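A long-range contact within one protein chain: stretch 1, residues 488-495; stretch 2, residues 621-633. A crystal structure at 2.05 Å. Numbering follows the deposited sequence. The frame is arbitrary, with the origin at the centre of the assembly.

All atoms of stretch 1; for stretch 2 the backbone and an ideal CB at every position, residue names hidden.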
# COMPACT_ATOMS: atom_id res chain seq x y z
N GLY B 488 18.30 -17.36 31.03
CA GLY B 488 17.55 -18.61 30.92
C GLY B 488 16.04 -18.52 30.66
O GLY B 488 15.33 -19.51 30.83
N GLY B 489 15.55 -17.35 30.26
CA GLY B 489 14.13 -17.13 30.01
C GLY B 489 13.56 -17.87 28.81
O GLY B 489 14.23 -18.67 28.19
N LYS B 490 12.30 -17.61 28.47
CA LYS B 490 11.67 -18.36 27.40
C LYS B 490 11.27 -17.43 26.24
O LYS B 490 10.59 -16.42 26.43
CB LYS B 490 10.45 -19.12 27.92
CG LYS B 490 9.80 -20.04 26.91
CD LYS B 490 8.49 -20.64 27.47
CE LYS B 490 8.05 -21.87 26.69
NZ LYS B 490 6.91 -22.59 27.34
N VAL B 491 11.72 -17.77 25.04
CA VAL B 491 11.37 -16.98 23.87
C VAL B 491 10.56 -17.87 22.92
O VAL B 491 10.94 -19.00 22.65
CB VAL B 491 12.63 -16.43 23.16
CG1 VAL B 491 12.27 -15.77 21.84
CG2 VAL B 491 13.38 -15.44 24.08
N VAL B 492 9.42 -17.36 22.47
CA VAL B 492 8.55 -18.14 21.59
C VAL B 492 8.51 -17.43 20.25
O VAL B 492 8.43 -16.20 20.19
CB VAL B 492 7.13 -18.29 22.17
CG1 VAL B 492 6.22 -19.01 21.19
CG2 VAL B 492 7.19 -19.06 23.48
N VAL B 493 8.60 -18.20 19.17
CA VAL B 493 8.53 -17.63 17.84
C VAL B 493 7.29 -18.16 17.12
O VAL B 493 6.98 -19.35 17.20
CB VAL B 493 9.81 -17.96 17.04
CG1 VAL B 493 9.66 -17.53 15.60
CG2 VAL B 493 11.01 -17.25 17.66
N THR B 494 6.57 -17.26 16.46
CA THR B 494 5.54 -17.66 15.50
C THR B 494 6.09 -17.30 14.13
O THR B 494 6.78 -16.30 13.97
CB THR B 494 4.19 -16.95 15.75
OG1 THR B 494 4.31 -15.57 15.40
CG2 THR B 494 3.81 -17.04 17.21
N ALA B 495 5.83 -18.12 13.12
CA ALA B 495 6.44 -17.83 11.83
C ALA B 495 5.57 -18.30 10.68
O ALA B 495 4.96 -19.35 10.77
CB ALA B 495 7.82 -18.47 11.75
N UNK B 621 -1.41 -22.62 23.88
CA UNK B 621 -1.52 -22.00 25.19
C UNK B 621 -0.51 -22.61 26.14
O UNK B 621 0.08 -21.91 26.95
CB UNK B 621 -2.94 -22.15 25.75
N UNK B 622 -0.30 -23.92 26.02
CA UNK B 622 0.66 -24.61 26.87
C UNK B 622 2.09 -24.13 26.63
O UNK B 622 2.83 -23.82 27.56
CB UNK B 622 0.57 -26.12 26.64
N UNK B 623 2.49 -24.04 25.36
CA UNK B 623 3.85 -23.61 25.08
C UNK B 623 4.05 -22.13 25.34
O UNK B 623 5.17 -21.67 25.51
CB UNK B 623 4.21 -23.93 23.63
N UNK B 624 2.96 -21.37 25.38
CA UNK B 624 3.07 -19.95 25.68
C UNK B 624 3.33 -19.69 27.18
O UNK B 624 3.82 -18.63 27.54
CB UNK B 624 1.79 -19.23 25.24
N UNK B 625 3.01 -20.65 28.04
CA UNK B 625 3.21 -20.48 29.49
C UNK B 625 4.68 -20.18 29.80
O UNK B 625 5.57 -20.87 29.32
CB UNK B 625 2.76 -21.73 30.24
N UNK B 626 4.91 -19.13 30.59
CA UNK B 626 6.27 -18.73 30.96
C UNK B 626 7.03 -17.88 29.95
O UNK B 626 8.16 -17.48 30.21
CB UNK B 626 7.09 -19.99 31.23
N UNK B 627 6.42 -17.61 28.80
CA UNK B 627 7.09 -16.80 27.77
C UNK B 627 7.41 -15.39 28.24
O UNK B 627 6.56 -14.72 28.82
CB UNK B 627 6.22 -16.73 26.51
N UNK B 628 8.64 -14.93 27.97
CA UNK B 628 9.05 -13.56 28.28
C UNK B 628 9.03 -12.70 27.02
O UNK B 628 8.88 -11.48 27.07
CB UNK B 628 10.44 -13.54 28.91
N UNK B 629 9.19 -13.35 25.88
CA UNK B 629 9.12 -12.65 24.62
C UNK B 629 8.49 -13.53 23.58
O UNK B 629 8.72 -14.73 23.54
CB UNK B 629 10.51 -12.19 24.17
N UNK B 630 7.68 -12.91 22.72
CA UNK B 630 7.13 -13.59 21.57
C UNK B 630 7.58 -12.82 20.34
O UNK B 630 7.37 -11.62 20.23
CB UNK B 630 5.61 -13.69 21.65
N UNK B 631 8.26 -13.52 19.44
CA UNK B 631 8.73 -12.98 18.18
C UNK B 631 7.77 -13.40 17.06
O UNK B 631 7.67 -14.58 16.71
CB UNK B 631 10.16 -13.45 17.89
N UNK B 632 7.05 -12.44 16.50
CA UNK B 632 6.03 -12.77 15.52
C UNK B 632 6.51 -12.41 14.12
O UNK B 632 6.54 -11.24 13.72
CB UNK B 632 4.72 -12.05 15.84
N UNK B 633 6.91 -13.44 13.38
CA UNK B 633 7.59 -13.23 12.11
C UNK B 633 6.62 -13.50 10.96
O UNK B 633 6.47 -14.65 10.49
CB UNK B 633 8.82 -14.13 12.00

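Stretch 1 runs as a strand beside the last part of stretch 2, parallel to it, while the extended side chain of Lys 490 reaches back toward the helix and turn that come before. Position 621 lies far from stretch 1, which places no demand on it; it is Ala 621. At position 622, CA-to-CB points away and almost any helix-compatible side chain would do; the residue is Lys 622.

Position 623 contributes chiefly its carbonyl: Lys 490 NZ donates to the O of 623 at 2.7 Å. The CB points sideways, 4.8 Å from Lys 490 NZ, so a polar or modest apolar group could follow. The deposited His 623 turns its ring end away from the strand, yet a water bridges the two side chains, 2.9 Å from Lys 490 NZ and 2.8 Å from His 623 ND1.

From position 624 a CB pointing away suggests little contact, but an apolar side chain of leucine or methionine length could bring its end back to Val 492. Leu 624 does so, its CD2 lying 4.0 Å from Val 492 CG1. Position 625 again offers its carbonyl, which accepts from Lys 490 NZ at 2.9 Å between that nitrogen and the O of 625. Its CB points away, and a polar or acidic group would suit; Glu 625 follows that direction.

Position 626 is decided by its backbone. With phi/psi of 83/-2 in a type II turn, a CB would be jammed against the preceding carbonyl. Gly 626 fits, and its O packs 3.6 Å from Lys 490 CB. At position 627 the ideal CB already sits 4.0 Å from Val 492 CG2, so a small apolar group makes contact without reaching further. Ala 627 ends the turn with its methyl against that valine.

The NH of position 628 donates to Lys 490 O (N to O, 2.9 Å), while its CB points sideways, 3.8 Å from Lys 490 O and 5.3 Å from Gly 489 CA. A long polar chain could extend past Gly 489; Glu 628 does, bringing OE2 to 3.4 Å from Gly 489 CA, where a CB on Gly 489 would clash.

From here side chains alternate across the sheet. Position 629 shares a face with Val 491 and suits an apolar residue: Met 629, a selenomethionine, sets CB 4.3 Å from Val 491 CG2 before its end leads away. Position 630 lies on the other face with Val 492, where a beta-branched residue suits a strand; Ile 630 brings CG1 4.5 Å from Val 492 CB.

Position 631 has its ideal CB 3.9 Å from Val 493 CG2, inviting an aliphatic chain, and Leu 631 supplies one. At position 632 the ideal CB is already 3.6 Å from Thr 494 OG1, so a side chain unbranched at CB, able to lead away, is one that suits; selenomethionine Met 632 passes with CG 3.3 Å from Thr 494 OG1 and its end leads away. Position 633, beside Ala 495, leaves room for a larger apolar group: Leu 633 reaches back, CD1 3.7 Å from Val 493 CG1.

Stretch 2, residues 621-633: AKHLEGAEMILML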
# COMPACT_ATOMS: atom_id res chain seq x y z
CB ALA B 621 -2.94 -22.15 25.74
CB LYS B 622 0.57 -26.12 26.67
CG LYS B 622 1.48 -26.90 27.61
CD LYS B 622 1.33 -28.41 27.40
CE LYS B 622 1.88 -28.86 26.04
NZ LYS B 622 3.37 -28.74 25.97
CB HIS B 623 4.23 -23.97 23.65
CG HIS B 623 4.39 -25.43 23.44
ND1 HIS B 623 5.40 -26.15 24.03
CD2 HIS B 623 3.65 -26.32 22.73
CE1 HIS B 623 5.28 -27.42 23.69
NE2 HIS B 623 4.23 -27.55 22.90
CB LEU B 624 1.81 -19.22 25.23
CG LEU B 624 1.70 -18.99 23.71
CD1 LEU B 624 0.41 -18.26 23.38
CD2 LEU B 624 2.89 -18.20 23.22
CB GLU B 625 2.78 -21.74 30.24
CG GLU B 625 1.27 -21.98 30.21
CD GLU B 625 0.83 -23.28 30.90
OE1 GLU B 625 1.71 -24.03 31.40
OE2 GLU B 625 -0.39 -23.54 30.93
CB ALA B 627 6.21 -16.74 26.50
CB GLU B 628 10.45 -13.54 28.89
CG GLU B 628 10.55 -14.13 30.30
CD GLU B 628 11.95 -13.97 30.90
OE1 GLU B 628 12.67 -13.00 30.56
OE2 GLU B 628 12.34 -14.84 31.72
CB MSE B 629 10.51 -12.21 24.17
CG MSE B 629 10.50 -11.54 22.80
SE MSE B 629 12.21 -10.68 22.34
CE MSE B 629 12.19 -9.31 23.71
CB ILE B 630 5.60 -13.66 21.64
CG1 ILE B 630 5.17 -14.35 22.95
CG2 ILE B 630 5.03 -14.37 20.42
CD1 ILE B 630 3.70 -14.43 23.12
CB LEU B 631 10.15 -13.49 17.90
CG LEU B 631 11.04 -12.71 16.95
CD1 LEU B 631 11.18 -11.28 17.45
CD2 LEU B 631 12.41 -13.38 16.90
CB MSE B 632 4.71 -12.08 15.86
CG MSE B 632 3.96 -12.73 17.02
SE MSE B 632 2.66 -11.53 17.89
CE MSE B 632 3.86 -10.13 18.49
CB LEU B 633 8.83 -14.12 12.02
CG LEU B 633 9.86 -13.95 13.15
CD1 LEU B 633 10.90 -15.09 13.10
CD2 LEU B 633 10.55 -12.59 13.10
O HOH W 1 7.31 -24.98 25.71
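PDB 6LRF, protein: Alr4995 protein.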